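Local coordinates for protein Rbam17540 (Bacillus amyloliquefaciens, PDB 2YOY) that probably cleaves cellulose by copper-dependent oxidation, as a lytic polysaccharide mono-oxygenase of the CBM33 family, at residues A[51-56]-A[118-123]; A[72-77]-A[113-118]; A[102-107]-A[157-162]; A[151-156]-A[172-177]. All coordinates share one frame; numbering follows the deposited sequence.

Contact 1. Residues A[51-56]-A[118-123]; sequences PPDGRI and LSRDEF
P51 O is gripped end-on by both terminal nitrogens of R120, NH2 lying 2.7 Å and NH1 2.9 Å from that oxygen. With the bonds of D53 and G54, this grip joins a type II beta turn (P52 to R55) and the residue before it to L118 and the 3-10 segment 120-122. P51 O lies in the guanidinium plane, yet NH2 stands 44° above the carbonyl plane. NH1 also forms a salt bridge with D53 OD1 (3.0 Å), and R120 N reaches the same OD1 at 2.9 Å, nearly straight. These donors come from opposite faces of the carboxylate, limiting its rotation. An alanine at R120 would probably leave P51 O without either donor and D53 without its countercharge, its carboxylate freer to turn. R120 NE is bonded to P47 O and NH2 also to A49 O, so every guanidinium nitrogen has a partner, which should restrict its rotation. One water links D53 OD2 to D121 N. Separately, G54 N donates to L118 O at 2.7 Å, with a C=O...N angle of 169°.

Contact 2. Residues A[72-77]-A[113-118]; sequences KQTADH and NPNKPL
A type I beta turn from N113 to K116 sets P114 and N115 against Q73, T74 and A75, so that two loops of the mono-oxygenase domain are joined. N113 OD1 accepts from N115 N, an Asx turn within the same loop. Q73 is buried and has the largest share of the contact. Its CG is anti to the backbone N (chi1 -174°) and the chain then bends at chi2, which swings the amide over the turn and brings Q73 NE2 to P114 O at 3.1 Å. The acceptor lies in the amide plane of Q73, and the bond is close to straight at 163°. The bend also lays Q73 CG against K116 O, 3.1 Å away, so backbone oxygens of the turn meet both the methylene and the amide. On the more exposed side N115 OD1 takes the backbone N-H of A75 at 2.8 Å, the donor standing well above the carbonyl plane. A75 N is 3.4 Å from P114 O as well, but the angle is poor for a bond. A75 CB adds an apolar touch on P114 CG at 4.3 Å. Q73 NE2 has a second partner in Y153 OH, and OE1 accepts from R10 NH2, so both amide ends are satisfied. The contact lies between the loop before strand 81-83 and the loop before strand 123-130, with Q73 packed on I155 of strand 154-162.

Contact 3. Residues A[102-107]-A[157-162]; sequences KWHYYI and LGVWDV
Strands 102-107 and 157-162 are antiparallel neighbours in the beta sandwich core of the mono-oxygenase, their axes 4.7 Å apart. H104 with V159 and Y106 with L157 are hydrogen-bonded pairs, their backbone bonds running both ways. On the face that carries these side chains, H104 crosses D161 with ring and carboxylate nearly perpendicular. H104 NE2 donates to D161 OD1 at 2.9 Å; OD1 lies in the ring plane, while the nitrogen sits 48° above the carboxylate plane. At the other edge H104 ND1 is hydrogen-bonded to Y106 OH at 2.7 Å. The imidazole is therefore held at two edges, with V159 CB 3.7 Å from the ring centroid over one face in a CH-pi contact and K102 CE over the opposite face. On the other side of the sheet the five-membered rings of W103 and W160 are 19° from parallel and so displaced that they hardly overlap, W103 NE1 3.4 Å from W160 CD1. W103 NE1 bonds to Y94 OH and W160 NE1 to T100 OG1. Y105 CD2 packs on G158 CA at 3.8 Å; a beta carbon there would probably crowd the Y105 ring. W160 lies about 5 Å (side chain to metal) from the copper(I) ion bound by H1 and H98. Strand 100-108 also pairs with strand 123-130, strand 154-162 with strand 167-177, and W103 and Y105 face strands 86-94 and 141-146 of the opposing sheet.

Contact 4. Residues A[151-156]-A[172-177]; sequences SGYHII and VIDVNL
Y153 with CG anti to its backbone N (chi1 180°) and D174 with CG anti to its carbonyl carbon (chi1 -59°) lie side by side across the antiparallel hairpin of strands 154-162 and 167-177. Y153 OH thereby donates to D174 OD1 at 2.5 Å, on the anti side and 34° out of the carboxylate plane. V175 O lies at the ring edge, 3.5 Å from Y153 CD1. D174 OD1 also forms a salt bridge with R10 NH2, and Y153 OH accepts from Q73 NE2. A phenylalanine at Y153 would probably leave D174 OD1 without this donor and Q73 NE2 without that acceptor. On the same face I155 CG2 packs on V172 CB at 3.7 Å. On the opposite face I156 CG2 meets I173 CD1 at 4.0 Å, and H154 CD2 touches L177 CD2. H154 ND1 bonds to T108 OG1. H154 with V175 and I156 with I173 are hydrogen-bonded pairs, bonded in both directions. Just before the chain's corner at Y153, L177 N binds G152 O at 2.8 Å, nearly straight.

How the contacts relate
Contacts 3 and 4 are buried and share strand 154-162, pairing it with one neighbour in contact 3 and the other in contact 4, so ladders of backbone bonds carry both. Contacts 1 and 2 are partly exposed loop-to-loop contacts without strand pairing, where side chains bonded to backbone atoms do most of the work. They share L118. Contact 1 adds an arginine-carboxylate salt bridge; contact 2 relies on amides, contact 3 on aromatic rings, and contact 4 has aliphatic side chains with H154 on one face and the Y153-D174 bond on the other. Q73 and Y153 join contacts 2 and 4 directly, whereas contacts 2 and 3 do not touch. F123 and I56 pack contact 1 on L157 of contact 3.

Contact 1. Residues A[51-56]-A[118-123]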
loop_
_atom_site.group_PDB
_atom_site.type_symbol
_atom_site.label_atom_id
_atom_site.label_comp_id
_atom_site.label_asym_id
_atom_site.label_seq_id
_atom_site.Cartn_x
_atom_site.Cartn_y
_atom_site.Cartn_z
ATOM N N PRO A 51 2.527 2.115 -11.993
ATOM C CA PRO A 51 1.284 1.401 -12.375
ATOM C C PRO A 51 0.154 2.352 -12.777
ATOM O O PRO A 51 -0.036 3.372 -12.137
ATOM C CB PRO A 51 0.905 0.624 -11.094
ATOM C CG PRO A 51 1.634 1.299 -9.997
ATOM C CD PRO A 51 2.902 1.828 -10.592
ATOM N N PRO A 52 -0.612 1.991 -13.815
ATOM C CA PRO A 52 -1.657 2.898 -14.282
ATOM C C PRO A 52 -2.853 3.013 -13.350
ATOM O O PRO A 52 -3.064 2.182 -12.476
ATOM C CB PRO A 52 -2.117 2.297 -15.605
ATOM C CG PRO A 52 -1.672 0.886 -15.604
ATOM C CD PRO A 52 -0.530 0.749 -14.595
ATOM N N ASP A 53 -3.638 4.064 -13.545
ATOM C CA ASP A 53 -4.853 4.235 -12.769
ATOM C C ASP A 53 -5.725 2.966 -12.860
ATOM O O ASP A 53 -5.812 2.302 -13.910
ATOM C CB ASP A 53 -5.625 5.461 -13.294
ATOM C CG ASP A 53 -4.983 6.797 -12.871
ATOM O OD1 ASP A 53 -4.115 6.846 -11.973
ATOM O OD2 ASP A 53 -5.371 7.848 -13.418
ATOM N N GLY A 54 -6.353 2.612 -11.751
ATOM C CA GLY A 54 -7.156 1.380 -11.663
ATOM C C GLY A 54 -6.297 0.122 -11.423
ATOM O O GLY A 54 -6.846 -0.954 -11.256
ATOM N N ARG A 55 -4.975 0.276 -11.434
ATOM C CA ARG A 55 -4.039 -0.827 -11.201
ATOM C C ARG A 55 -3.006 -0.493 -10.115
ATOM O O ARG A 55 -1.955 -1.140 -10.023
ATOM C CB ARG A 55 -3.321 -1.216 -12.478
ATOM C CG ARG A 55 -4.248 -1.754 -13.549
ATOM C CD ARG A 55 -4.574 -3.217 -13.303
ATOM N NE ARG A 55 -5.597 -3.728 -14.235
ATOM C CZ ARG A 55 -6.812 -4.160 -13.887
ATOM N NH1 ARG A 55 -7.209 -4.182 -12.607
ATOM N NH2 ARG A 55 -7.660 -4.601 -14.820
ATOM N N ILE A 56 -3.309 0.531 -9.311
ATOM C CA ILE A 56 -2.389 0.988 -8.293
ATOM C C ILE A 56 -2.300 -0.001 -7.128
ATOM O O ILE A 56 -1.200 -0.350 -6.675
ATOM C CB ILE A 56 -2.775 2.411 -7.774
ATOM C CG1 ILE A 56 -2.655 3.411 -8.925
ATOM C CG2 ILE A 56 -1.853 2.840 -6.635
ATOM C CD1 ILE A 56 -3.273 4.758 -8.642
ATOM N N LEU A 118 -9.075 3.260 -8.005
ATOM C CA LEU A 118 -8.137 4.237 -7.508
ATOM C C LEU A 118 -7.412 4.896 -8.684
ATOM O O LEU A 118 -6.924 4.217 -9.596
ATOM C CB LEU A 118 -7.102 3.575 -6.578
ATOM C CG LEU A 118 -7.644 2.994 -5.297
ATOM C CD1 LEU A 118 -6.504 2.349 -4.478
ATOM C CD2 LEU A 118 -8.332 4.034 -4.467
ATOM N N SER A 119 -7.306 6.216 -8.623
ATOM C CA SER A 119 -6.522 6.976 -9.581
ATOM C C SER A 119 -5.574 7.918 -8.835
ATOM O O SER A 119 -5.849 8.339 -7.700
ATOM C CB SER A 119 -7.470 7.736 -10.534
ATOM O OG SER A 119 -8.286 8.624 -9.814
ATOM N N ARG A 120 -4.491 8.302 -9.500
ATOM C CA ARG A 120 -3.523 9.290 -8.957
ATOM C C ARG A 120 -4.098 10.554 -8.449
ATOM O O ARG A 120 -3.620 11.112 -7.467
ATOM C CB ARG A 120 -2.558 9.765 -10.041
ATOM C CG ARG A 120 -1.506 8.779 -10.321
ATOM C CD ARG A 120 -1.151 8.775 -11.797
ATOM N NE ARG A 120 -0.018 7.899 -11.930
ATOM C CZ ARG A 120 -0.091 6.580 -12.006
ATOM N NH1 ARG A 120 -1.279 5.939 -11.977
ATOM N NH2 ARG A 120 1.027 5.896 -12.094
ATOM N N ASP A 121 -5.069 11.079 -9.188
ATOM C CA ASP A 121 -5.614 12.351 -8.879
ATOM C C ASP A 121 -6.541 12.350 -7.678
ATOM O O ASP A 121 -6.950 13.420 -7.218
ATOM C CB ASP A 121 -6.269 12.979 -10.116
ATOM C CG ASP A 121 -7.492 12.257 -10.577
ATOM O OD1 ASP A 121 -7.928 11.259 -9.951
ATOM O OD2 ASP A 121 -8.028 12.708 -11.605
ATOM N N GLU A 122 -6.789 11.162 -7.100
ATOM C CA GLU A 122 -7.484 11.073 -5.806
ATOM C C GLU A 122 -6.526 11.086 -4.603
ATOM O O GLU A 122 -7.001 11.058 -3.485
ATOM C CB GLU A 122 -8.270 9.760 -5.730
ATOM C CG GLU A 122 -9.441 9.689 -6.653
ATOM C CD GLU A 122 -10.301 8.507 -6.321
ATOM O OE1 GLU A 122 -9.819 7.357 -6.448
ATOM O OE2 GLU A 122 -11.432 8.746 -5.898
ATOM N N PHE A 123 -5.205 11.110 -4.842
ATOM C CA PHE A 123 -4.203 11.009 -3.736
ATOM C C PHE A 123 -3.411 12.276 -3.624
ATOM O O PHE A 123 -3.095 12.930 -4.629
ATOM C CB PHE A 123 -3.238 9.900 -4.058
ATOM C CG PHE A 123 -3.772 8.526 -3.766
ATOM C CD1 PHE A 123 -3.777 8.058 -2.453
ATOM C CD2 PHE A 123 -4.258 7.695 -4.779
ATOM C CE1 PHE A 123 -4.283 6.819 -2.144
ATOM C CE2 PHE A 123 -4.751 6.446 -4.478
ATOM C CZ PHE A 123 -4.795 6.012 -3.153
HETATM O O HOH W 1 -5.327 10.253 -12.122
#

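Contact 2. Residues A[72-77]-A[113-118]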
loop_
_atom_site.group_PDB
_atom_site.type_symbol
_atom_site.label_atom_id
_atom_site.label_comp_id
_atom_site.label_asym_id
_atom_site.label_seq_id
_atom_site.Cartn_x
_atom_site.Cartn_y
_atom_site.Cartn_z
ATOM N N LYS A 72 -10.145 -4.115 -6.873
ATOM C CA LYS A 72 -11.540 -3.890 -6.574
ATOM C C LYS A 72 -11.649 -2.718 -5.638
ATOM O O LYS A 72 -10.798 -2.521 -4.788
ATOM C CB LYS A 72 -12.192 -5.105 -5.929
ATOM C CG LYS A 72 -12.392 -6.270 -6.875
ATOM C CD LYS A 72 -13.441 -7.238 -6.321
ATOM C CE LYS A 72 -13.771 -8.333 -7.324
ATOM N NZ LYS A 72 -14.858 -9.204 -6.801
ATOM N N GLN A 73 -12.686 -1.913 -5.789
ATOM C CA GLN A 73 -12.853 -0.773 -4.883
ATOM C C GLN A 73 -14.295 -0.392 -4.691
ATOM O O GLN A 73 -14.958 0.095 -5.609
ATOM C CB GLN A 73 -12.033 0.411 -5.381
ATOM C CG GLN A 73 -11.972 1.622 -4.490
ATOM C CD GLN A 73 -11.372 1.330 -3.122
ATOM O OE1 GLN A 73 -10.289 0.761 -3.006
ATOM N NE2 GLN A 73 -12.132 1.663 -2.077
ATOM N N THR A 74 -14.788 -0.675 -3.499
ATOM C CA THR A 74 -16.100 -0.212 -3.053
ATOM C C THR A 74 -15.985 0.305 -1.647
ATOM O O THR A 74 -15.003 0.034 -0.927
ATOM C CB THR A 74 -17.189 -1.313 -3.074
ATOM O OG1 THR A 74 -16.944 -2.267 -2.025
ATOM C CG2 THR A 74 -17.248 -2.018 -4.413
ATOM N N ALA A 75 -17.013 1.034 -1.221
ATOM C CA ALA A 75 -17.051 1.527 0.147
ATOM C C ALA A 75 -16.974 0.431 1.220
ATOM O O ALA A 75 -16.437 0.677 2.310
ATOM C CB ALA A 75 -18.291 2.384 0.359
ATOM N N ASP A 76 -17.475 -0.764 0.898
ATOM C CA ASP A 76 -17.644 -1.827 1.878
ATOM C C ASP A 76 -16.684 -2.989 1.725
ATOM O O ASP A 76 -16.630 -3.826 2.622
ATOM C CB ASP A 76 -19.100 -2.349 1.838
ATOM C CG ASP A 76 -20.111 -1.317 2.368
ATOM O OD1 ASP A 76 -19.708 -0.326 3.030
ATOM O OD2 ASP A 76 -21.315 -1.479 2.106
ATOM N N HIS A 77 -15.923 -3.041 0.638
ATOM C CA HIS A 77 -15.195 -4.287 0.297
ATOM C C HIS A 77 -14.120 -4.599 1.319
ATOM O O HIS A 77 -14.009 -5.741 1.749
ATOM C CB HIS A 77 -14.574 -4.258 -1.079
ATOM C CG HIS A 77 -14.127 -5.616 -1.554
ATOM N ND1 HIS A 77 -14.976 -6.502 -2.176
ATOM C CD2 HIS A 77 -12.928 -6.245 -1.484
ATOM C CE1 HIS A 77 -14.326 -7.611 -2.470
ATOM N NE2 HIS A 77 -13.093 -7.496 -2.026
ATOM N N ASN A 113 -13.759 9.316 -4.056
ATOM C CA ASN A 113 -14.888 8.412 -4.271
ATOM C C ASN A 113 -14.521 6.956 -3.987
ATOM O O ASN A 113 -13.844 6.308 -4.781
ATOM C CB ASN A 113 -15.419 8.557 -5.698
ATOM C CG ASN A 113 -16.710 7.798 -5.916
ATOM O OD1 ASN A 113 -17.051 6.883 -5.163
ATOM N ND2 ASN A 113 -17.479 8.220 -6.924
ATOM N N PRO A 114 -14.960 6.434 -2.824
ATOM C CA PRO A 114 -14.588 5.070 -2.463
ATOM C C PRO A 114 -15.181 3.966 -3.310
ATOM O O PRO A 114 -14.829 2.806 -3.091
ATOM C CB PRO A 114 -15.087 4.944 -1.002
ATOM C CG PRO A 114 -16.200 5.930 -0.909
ATOM C CD PRO A 114 -15.766 7.082 -1.769
ATOM N N ASN A 115 -16.091 4.299 -4.240
ATOM C CA ASN A 115 -16.696 3.318 -5.129
ATOM C C ASN A 115 -16.201 3.320 -6.568
ATOM O O ASN A 115 -16.862 2.755 -7.434
ATOM C CB ASN A 115 -18.226 3.474 -5.087
ATOM C CG ASN A 115 -18.795 3.122 -3.736
ATOM O OD1 ASN A 115 -18.613 2.001 -3.258
ATOM N ND2 ASN A 115 -19.442 4.074 -3.090
ATOM N N LYS A 116 -15.042 3.944 -6.814
ATOM C CA LYS A 116 -14.443 3.989 -8.120
ATOM C C LYS A 116 -13.037 3.444 -8.036
ATOM O O LYS A 116 -12.421 3.466 -6.969
ATOM C CB LYS A 116 -14.383 5.427 -8.665
ATOM C CG LYS A 116 -15.719 6.143 -8.696
ATOM C CD LYS A 116 -16.689 5.490 -9.674
ATOM C CE LYS A 116 -17.874 6.407 -9.958
ATOM N NZ LYS A 116 -18.834 5.830 -10.941
ATOM N N PRO A 117 -12.499 2.975 -9.169
ATOM C CA PRO A 117 -11.112 2.516 -9.136
ATOM C C PRO A 117 -10.142 3.622 -8.726
ATOM O O PRO A 117 -10.357 4.778 -9.033
ATOM C CB PRO A 117 -10.841 2.044 -10.577
ATOM C CG PRO A 117 -12.197 1.866 -11.184
ATOM C CD PRO A 117 -13.106 2.837 -10.511
ATOM N N LEU A 118 -9.075 3.260 -8.005
ATOM C CA LEU A 118 -8.137 4.237 -7.508
ATOM C C LEU A 118 -7.412 4.896 -8.684
ATOM O O LEU A 118 -6.924 4.217 -9.596
ATOM C CB LEU A 118 -7.102 3.575 -6.578
ATOM C CG LEU A 118 -7.644 2.994 -5.297
ATOM C CD1 LEU A 118 -6.504 2.349 -4.478
ATOM C CD2 LEU A 118 -8.332 4.034 -4.467
#

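Contact 3. Residues A[102-107]-A[157-162]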
loop_
_atom_site.group_PDB
_atom_site.type_symbol
_atom_site.label_atom_id
_atom_site.label_comp_id
_atom_site.label_asym_id
_atom_site.label_seq_id
_atom_site.Cartn_x
_atom_site.Cartn_y
_atom_site.Cartn_z
ATOM N N LYS A 102 14.053 5.677 -1.889
ATOM C CA LYS A 102 13.112 6.458 -1.065
ATOM C C LYS A 102 11.853 5.673 -0.788
ATOM O O LYS A 102 11.544 4.689 -1.460
ATOM C CB LYS A 102 12.725 7.802 -1.710
ATOM C CG LYS A 102 11.852 7.698 -2.947
ATOM C CD LYS A 102 11.451 9.069 -3.465
ATOM C CE LYS A 102 10.469 8.949 -4.593
ATOM N NZ LYS A 102 10.034 10.274 -5.101
ATOM N N TRP A 103 11.127 6.122 0.227
ATOM C CA TRP A 103 9.748 5.776 0.396
ATOM C C TRP A 103 8.909 7.046 0.355
ATOM O O TRP A 103 9.375 8.159 0.639
ATOM C CB TRP A 103 9.476 5.083 1.721
ATOM C CG TRP A 103 10.210 3.821 2.029
ATOM C CD1 TRP A 103 9.696 2.540 1.984
ATOM C CD2 TRP A 103 11.534 3.692 2.596
ATOM N NE1 TRP A 103 10.619 1.640 2.463
ATOM C CE2 TRP A 103 11.753 2.312 2.837
ATOM C CE3 TRP A 103 12.525 4.603 2.940
ATOM C CZ2 TRP A 103 12.955 1.822 3.421
ATOM C CZ3 TRP A 103 13.738 4.109 3.495
ATOM C CH2 TRP A 103 13.929 2.744 3.709
ATOM N N HIS A 104 7.690 6.885 -0.110
ATOM C CA HIS A 104 6.758 8.019 -0.271
ATOM C C HIS A 104 5.332 7.596 0.011
ATOM O O HIS A 104 4.900 6.487 -0.345
ATOM C CB HIS A 104 6.961 8.767 -1.615
ATOM C CG HIS A 104 7.162 7.887 -2.815
ATOM N ND1 HIS A 104 6.477 8.099 -3.992
ATOM C CD2 HIS A 104 7.997 6.837 -3.050
ATOM C CE1 HIS A 104 6.836 7.186 -4.881
ATOM N NE2 HIS A 104 7.778 6.430 -4.342
ATOM N N TYR A 105 4.610 8.465 0.719
ATOM C CA TYR A 105 3.293 8.174 1.276
ATOM C C TYR A 105 2.281 9.220 0.817
ATOM O O TYR A 105 2.583 10.417 0.791
ATOM C CB TYR A 105 3.354 8.193 2.816
ATOM C CG TYR A 105 4.172 7.032 3.424
ATOM C CD1 TYR A 105 5.522 7.137 3.593
ATOM C CD2 TYR A 105 3.566 5.844 3.797
ATOM C CE1 TYR A 105 6.263 6.127 4.118
ATOM C CE2 TYR A 105 4.320 4.766 4.322
ATOM C CZ TYR A 105 5.673 4.929 4.446
ATOM O OH TYR A 105 6.460 3.969 5.001
ATOM N N TYR A 106 1.090 8.735 0.474
ATOM C CA TYR A 106 0.011 9.511 -0.055
ATOM C C TYR A 106 -1.255 9.151 0.740
ATOM O O TYR A 106 -1.378 8.040 1.249
ATOM C CB TYR A 106 -0.218 9.168 -1.510
ATOM C CG TYR A 106 1.012 9.314 -2.393
ATOM C CD1 TYR A 106 2.042 8.369 -2.375
ATOM C CD2 TYR A 106 1.207 10.443 -3.163
ATOM C CE1 TYR A 106 3.200 8.553 -3.112
ATOM C CE2 TYR A 106 2.335 10.592 -3.936
ATOM C CZ TYR A 106 3.324 9.657 -3.904
ATOM O OH TYR A 106 4.460 9.815 -4.631
ATOM N N ILE A 107 -2.216 10.046 0.757
ATOM C CA ILE A 107 -3.541 9.762 1.327
ATOM C C ILE A 107 -4.572 10.237 0.311
ATOM O O ILE A 107 -4.313 11.141 -0.463
ATOM C CB ILE A 107 -3.776 10.434 2.687
ATOM C CG1 ILE A 107 -4.981 9.774 3.386
ATOM C CG2 ILE A 107 -4.019 11.927 2.509
ATOM C CD1 ILE A 107 -5.058 10.096 4.850
ATOM N N LEU A 157 -1.661 5.210 0.755
ATOM C CA LEU A 157 -0.701 4.492 -0.082
ATOM C C LEU A 157 0.753 4.703 0.357
ATOM O O LEU A 157 1.281 5.854 0.343
ATOM C CB LEU A 157 -0.837 4.975 -1.499
ATOM C CG LEU A 157 0.101 4.448 -2.553
ATOM C CD1 LEU A 157 -0.064 2.959 -2.756
ATOM C CD2 LEU A 157 -0.108 5.189 -3.896
ATOM N N GLY A 158 1.432 3.613 0.726
ATOM C CA GLY A 158 2.864 3.635 0.799
ATOM C C GLY A 158 3.612 3.044 -0.359
ATOM O O GLY A 158 3.273 1.958 -0.814
ATOM N N VAL A 159 4.629 3.767 -0.827
ATOM C CA VAL A 159 5.429 3.336 -1.952
ATOM C C VAL A 159 6.919 3.205 -1.555
ATOM O O VAL A 159 7.499 4.116 -0.991
ATOM C CB VAL A 159 5.251 4.282 -3.141
ATOM C CG1 VAL A 159 5.950 3.708 -4.376
ATOM C CG2 VAL A 159 3.767 4.526 -3.482
ATOM N N TRP A 160 7.529 2.073 -1.896
ATOM C CA TRP A 160 8.899 1.794 -1.611
ATOM C C TRP A 160 9.628 1.678 -2.962
ATOM O O TRP A 160 9.347 0.758 -3.735
ATOM C CB TRP A 160 8.981 0.504 -0.809
ATOM C CG TRP A 160 10.374 -0.104 -0.687
ATOM C CD1 TRP A 160 11.545 0.573 -0.627
ATOM C CD2 TRP A 160 10.709 -1.505 -0.642
ATOM N NE1 TRP A 160 12.581 -0.303 -0.529
ATOM C CE2 TRP A 160 12.101 -1.584 -0.542
ATOM C CE3 TRP A 160 9.959 -2.687 -0.667
ATOM C CZ2 TRP A 160 12.785 -2.811 -0.481
ATOM C CZ3 TRP A 160 10.617 -3.904 -0.614
ATOM C CH2 TRP A 160 12.037 -3.950 -0.500
ATOM N N ASP A 161 10.523 2.620 -3.240
ATOM C CA ASP A 161 11.332 2.596 -4.475
ATOM C C ASP A 161 12.652 1.873 -4.258
ATOM O O ASP A 161 13.416 2.237 -3.359
ATOM C CB ASP A 161 11.676 4.023 -4.914
ATOM C CG ASP A 161 10.514 4.756 -5.552
ATOM O OD1 ASP A 161 9.336 4.275 -5.502
ATOM O OD2 ASP A 161 10.777 5.899 -6.058
ATOM N N VAL A 162 12.938 0.905 -5.122
ATOM C CA VAL A 162 14.221 0.152 -5.086
ATOM C C VAL A 162 15.268 0.955 -5.864
ATOM O O VAL A 162 15.015 1.478 -6.970
ATOM C CB VAL A 162 14.034 -1.268 -5.679
ATOM C CG1 VAL A 162 15.360 -2.030 -5.706
ATOM C CG2 VAL A 162 12.996 -2.039 -4.896
#

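Contact 4. Residues A[151-156]-A[172-177]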
loop_
_atom_site.group_PDB
_atom_site.type_symbol
_atom_site.label_atom_id
_atom_site.label_comp_id
_atom_site.label_asym_id
_atom_site.label_seq_id
_atom_site.Cartn_x
_atom_site.Cartn_y
_atom_site.Cartn_z
ATOM N N SER A 151 -11.880 12.791 7.728
ATOM C CA SER A 151 -12.322 11.672 8.555
ATOM C C SER A 151 -13.049 10.630 7.713
ATOM O O SER A 151 -13.372 10.852 6.546
ATOM C CB SER A 151 -13.276 12.134 9.697
ATOM O OG SER A 151 -14.465 12.600 9.146
ATOM N N GLY A 152 -13.337 9.518 8.355
ATOM C CA GLY A 152 -13.999 8.391 7.730
ATOM C C GLY A 152 -13.018 7.566 6.935
ATOM O O GLY A 152 -11.817 7.544 7.254
ATOM N N TYR A 153 -13.560 6.888 5.935
ATOM C CA TYR A 153 -12.812 5.941 5.134
ATOM C C TYR A 153 -11.861 6.673 4.202
ATOM O O TYR A 153 -12.309 7.442 3.330
ATOM C CB TYR A 153 -13.756 5.054 4.315
ATOM C CG TYR A 153 -13.058 4.027 3.428
ATOM C CD1 TYR A 153 -11.785 3.509 3.748
ATOM C CD2 TYR A 153 -13.689 3.541 2.297
ATOM C CE1 TYR A 153 -11.144 2.602 2.905
ATOM C CE2 TYR A 153 -13.083 2.583 1.491
ATOM C CZ TYR A 153 -11.826 2.105 1.793
ATOM O OH TYR A 153 -11.247 1.139 0.969
ATOM N N HIS A 154 -10.576 6.402 4.400
ATOM C CA HIS A 154 -9.462 6.906 3.571
ATOM C C HIS A 154 -8.542 5.769 3.247
ATOM O O HIS A 154 -8.598 4.763 3.925
ATOM C CB HIS A 154 -8.755 8.101 4.189
ATOM C CG HIS A 154 -9.610 9.324 4.145
ATOM N ND1 HIS A 154 -9.777 10.064 2.993
ATOM C CD2 HIS A 154 -10.500 9.820 5.041
ATOM C CE1 HIS A 154 -10.687 10.993 3.198
ATOM N NE2 HIS A 154 -11.153 10.858 4.425
ATOM N N ILE A 155 -7.697 5.955 2.219
ATOM C CA ILE A 155 -6.630 4.992 1.871
ATOM C C ILE A 155 -5.304 5.713 1.924
ATOM O O ILE A 155 -5.149 6.800 1.385
ATOM C CB ILE A 155 -6.905 4.341 0.509
ATOM C CG1 ILE A 155 -8.150 3.454 0.583
ATOM C CG2 ILE A 155 -5.704 3.572 0.015
ATOM C CD1 ILE A 155 -8.625 2.918 -0.765
ATOM N N ILE A 156 -4.415 5.187 2.760
ATOM C CA ILE A 156 -3.019 5.545 2.706
ATOM C C ILE A 156 -2.333 4.617 1.752
ATOM O O ILE A 156 -2.348 3.394 1.915
ATOM C CB ILE A 156 -2.410 5.550 4.114
ATOM C CG1 ILE A 156 -3.159 6.630 4.936
ATOM C CG2 ILE A 156 -0.867 5.751 4.113
ATOM C CD1 ILE A 156 -2.857 6.552 6.427
ATOM N N VAL A 172 -1.414 -0.241 -0.404
ATOM C CA VAL A 172 -2.520 0.509 0.067
ATOM C C VAL A 172 -2.953 0.002 1.413
ATOM O O VAL A 172 -2.843 -1.186 1.728
ATOM C CB VAL A 172 -3.735 0.566 -0.940
ATOM C CG1 VAL A 172 -3.306 1.265 -2.183
ATOM C CG2 VAL A 172 -4.279 -0.818 -1.242
ATOM N N ILE A 173 -3.407 0.952 2.223
ATOM C CA ILE A 173 -3.873 0.728 3.590
ATOM C C ILE A 173 -5.277 1.355 3.742
ATOM O O ILE A 173 -5.478 2.558 3.567
ATOM C CB ILE A 173 -2.931 1.368 4.641
ATOM C CG1 ILE A 173 -1.487 0.942 4.447
ATOM C CG2 ILE A 173 -3.376 1.009 6.042
ATOM C CD1 ILE A 173 -0.538 1.905 5.091
ATOM N N ASP A 174 -6.252 0.531 4.126
ATOM C CA ASP A 174 -7.623 1.025 4.350
ATOM C C ASP A 174 -7.790 1.485 5.805
ATOM O O ASP A 174 -7.521 0.725 6.735
ATOM C CB ASP A 174 -8.623 -0.070 4.018
ATOM C CG ASP A 174 -8.499 -0.544 2.585
ATOM O OD1 ASP A 174 -9.002 0.196 1.691
ATOM O OD2 ASP A 174 -7.888 -1.630 2.331
ATOM N N VAL A 175 -8.175 2.731 5.990
ATOM C CA VAL A 175 -8.240 3.297 7.328
ATOM C C VAL A 175 -9.565 4.006 7.564
ATOM O O VAL A 175 -10.231 4.531 6.655
ATOM C CB VAL A 175 -7.045 4.269 7.636
ATOM C CG1 VAL A 175 -5.702 3.525 7.494
ATOM C CG2 VAL A 175 -7.108 5.510 6.739
ATOM N N ASN A 176 -9.945 3.980 8.830
ATOM C CA ASN A 176 -11.015 4.830 9.304
ATOM C C ASN A 176 -10.349 5.903 10.122
ATOM O O ASN A 176 -9.787 5.634 11.194
ATOM C CB ASN A 176 -11.980 4.022 10.139
ATOM C CG ASN A 176 -13.066 4.884 10.742
ATOM O OD1 ASN A 176 -13.740 5.610 10.024
ATOM N ND2 ASN A 176 -13.229 4.822 12.039
ATOM N N LEU A 177 -10.408 7.123 9.608
ATOM C CA LEU A 177 -9.688 8.243 10.190
ATOM C C LEU A 177 -10.505 8.885 11.278
ATOM O O LEU A 177 -11.598 9.346 11.043
ATOM C CB LEU A 177 -9.314 9.265 9.111
ATOM C CG LEU A 177 -8.136 10.232 9.191
ATOM C CD1 LEU A 177 -7.000 9.883 10.146
ATOM C CD2 LEU A 177 -7.649 10.541 7.788
#